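Local coordinates for D-methionine-binding lipoprotein MetQ (PDB 4YAH) that binds methionine as the substrate-binding component of an ATP-driven methionine uptake system of Escherichia coli, at residues G36-A41 / N202-S207. Sequence-based numbering, arbitrary orientation.
Sequences GVIVGA and NTTYAS. With MET (methionine), chain B.
Val39 and Thr204 face each other with two carbonyl oxygens, and a single water bridges them: it gives one proton to Val39 O at 2.8 Å and the other to Thr204 O at 3.1 Å. No direct hydrogen bond joins 36-41 to 202-207; the water makes the polar link, and Val39 O is also hydrogen-bonded by Gln208 NE2. Thr204 O takes a second donor, Ser207 OG, at 3.0 Å; the hydroxyl stands well above the carbonyl plane, brought there by a chi1 of 72° that sets OG between the backbone N and the carbonyl carbon. From there OG also lies 3.5 Å from Ala41 CB. An alanine at Ser207 would probably leave Thr204 O with the water alone of these two donors, and Ala41 CB facing the CB that remains, without the closer hydroxyl.

Deeper in, Ile38 and Thr204 cross at about a right angle, methyl against methyl. Ile38 CG2 presses on Thr204 CG2 at 3.5 Å, tighter than an ordinary van der Waals contact, and reaches Tyr205 CE2 at 4.1 Å. Thr204 CG2 also sits over the centre of one face of the Tyr205 ring, so the threonine methyl touches both the isoleucine and the tyrosine. The same rotamer, chi1 -50°, sets OG1 anti to the carbonyl carbon, where it hydrogen-bonds Glu42 and Tyr69 and lies 3.0 Å from N of the bound methionine. Asn202, the N-cap residue of helix 203-206, sends ND2 to the carboxylate OXT of methionine at 2.8 Å in a nearly straight bond, 167°. Strand 32-38 belongs to one sheet, while helix 203-206 follows strand 196-201 of the other; their meeting beside bound methionine is consistent with the closed, ligand-bound cleft between the two lobes of a periplasmic-binding-protein fold.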
loop_
_atom_site.group_PDB
_atom_site.type_symbol
_atom_site.label_atom_id
_atom_site.label_comp_id
_atom_site.label_asym_id
_atom_site.label_seq_id
_atom_site.Cartn_x
_atom_site.Cartn_y
_atom_site.Cartn_z
ATOM N N GLY A 36 12.436 -0.456 -7.576
ATOM C CA GLY A 36 11.785 0.696 -6.975
ATOM C C GLY A 36 10.954 0.332 -5.761
ATOM O O GLY A 36 10.148 -0.598 -5.805
ATOM N N VAL A 37 11.157 1.079 -4.679
ATOM C CA VAL A 37 10.481 0.865 -3.399
ATOM C C VAL A 37 10.109 2.210 -2.799
ATOM O O VAL A 37 10.606 3.250 -3.243
ATOM C CB VAL A 37 11.361 0.067 -2.402
ATOM C CG1 VAL A 37 11.759 -1.269 -3.016
ATOM C CG2 VAL A 37 12.612 0.828 -2.023
ATOM N N ILE A 38 9.236 2.192 -1.792
ATOM C CA ILE A 38 8.810 3.440 -1.152
ATOM C C ILE A 38 9.607 3.703 0.129
ATOM O O ILE A 38 9.835 2.783 0.928
ATOM C CB ILE A 38 7.315 3.423 -0.797
ATOM C CG1 ILE A 38 6.478 2.901 -1.962
ATOM C CG2 ILE A 38 6.864 4.830 -0.388
ATOM C CD1 ILE A 38 6.575 3.726 -3.217
ATOM N N VAL A 39 10.004 4.960 0.340
ATOM C CA VAL A 39 10.769 5.310 1.528
ATOM C C VAL A 39 9.976 5.028 2.787
ATOM O O VAL A 39 8.752 5.060 2.783
ATOM C CB VAL A 39 11.194 6.796 1.531
ATOM C CG1 VAL A 39 12.066 7.083 0.373
ATOM C CG2 VAL A 39 10.004 7.704 1.471
ATOM N N GLY A 40 10.696 4.734 3.859
ATOM C CA GLY A 40 10.073 4.413 5.128
ATOM C C GLY A 40 10.274 2.947 5.415
ATOM O O GLY A 40 11.263 2.347 4.981
ATOM N N ALA A 41 9.319 2.364 6.117
ATOM C CA ALA A 41 9.471 1.013 6.600
ATOM C C ALA A 41 9.550 0.027 5.439
ATOM O O ALA A 41 10.193 -1.005 5.570
ATOM C CB ALA A 41 8.341 0.653 7.517
ATOM N N ASN A 202 -2.618 4.369 4.118
ATOM C CA ASN A 202 -1.807 3.205 3.817
ATOM C C ASN A 202 -0.681 3.062 4.820
ATOM O O ASN A 202 -0.019 4.024 5.164
ATOM C CB ASN A 202 -1.198 3.290 2.413
ATOM C CG ASN A 202 -2.236 3.489 1.333
ATOM O OD1 ASN A 202 -2.604 4.620 1.010
ATOM N ND2 ASN A 202 -2.704 2.387 0.748
ATOM N N THR A 203 -0.425 1.840 5.243
ATOM C CA THR A 203 0.628 1.602 6.210
ATOM C C THR A 203 1.991 2.065 5.704
ATOM O O THR A 203 2.830 2.438 6.516
ATOM C CB THR A 203 0.649 0.132 6.592
ATOM O OG1 THR A 203 -0.659 -0.224 7.050
ATOM C CG2 THR A 203 1.647 -0.137 7.696
ATOM N N THR A 204 2.172 2.077 4.376
ATOM C CA THR A 204 3.345 2.683 3.710
ATOM C C THR A 204 3.712 4.034 4.323
ATOM O O THR A 204 4.847 4.286 4.715
ATOM C CB THR A 204 3.080 2.949 2.214
ATOM O OG1 THR A 204 2.549 1.780 1.579
ATOM C CG2 THR A 204 4.354 3.380 1.508
ATOM N N TYR A 205 2.708 4.900 4.374
ATOM C CA TYR A 205 2.883 6.279 4.807
ATOM C C TYR A 205 2.611 6.467 6.298
ATOM O O TYR A 205 3.285 7.276 6.927
ATOM C CB TYR A 205 2.009 7.188 3.933
ATOM C CG TYR A 205 2.366 7.058 2.455
ATOM C CD1 TYR A 205 1.509 6.431 1.561
ATOM C CD2 TYR A 205 3.570 7.563 1.972
ATOM C CE1 TYR A 205 1.847 6.291 0.217
ATOM C CE2 TYR A 205 3.923 7.430 0.622
ATOM C CZ TYR A 205 3.047 6.796 -0.242
ATOM O OH TYR A 205 3.370 6.668 -1.584
ATOM N N ALA A 206 1.678 5.708 6.877
ATOM C CA ALA A 206 1.472 5.732 8.332
ATOM C C ALA A 206 2.768 5.410 9.070
ATOM O O ALA A 206 3.098 6.018 10.094
ATOM C CB ALA A 206 0.394 4.750 8.727
ATOM N N SER A 207 3.531 4.472 8.523
ATOM C CA SER A 207 4.764 4.044 9.169
ATOM C C SER A 207 5.839 5.145 9.141
ATOM O O SER A 207 6.752 5.137 9.955
ATOM C CB SER A 207 5.305 2.780 8.502
ATOM O OG SER A 207 5.832 3.089 7.231
HETATM N N MET B . 1.436 -0.721 0.426
HETATM C CA MET B . 0.150 -0.185 -0.022
HETATM C C MET B . -0.968 -0.926 0.671
HETATM O O MET B . -0.946 -2.161 0.667
HETATM C CB MET B . 0.001 -0.319 -1.540
HETATM C CG MET B . -1.220 0.380 -2.118
HETATM S SD MET B . -1.389 0.205 -3.907
HETATM C CE MET B . -0.102 1.320 -4.467
HETATM O OXT MET B . -1.901 -0.296 1.209
HETATM O O HOH W 1 7.303 2.776 3.650
#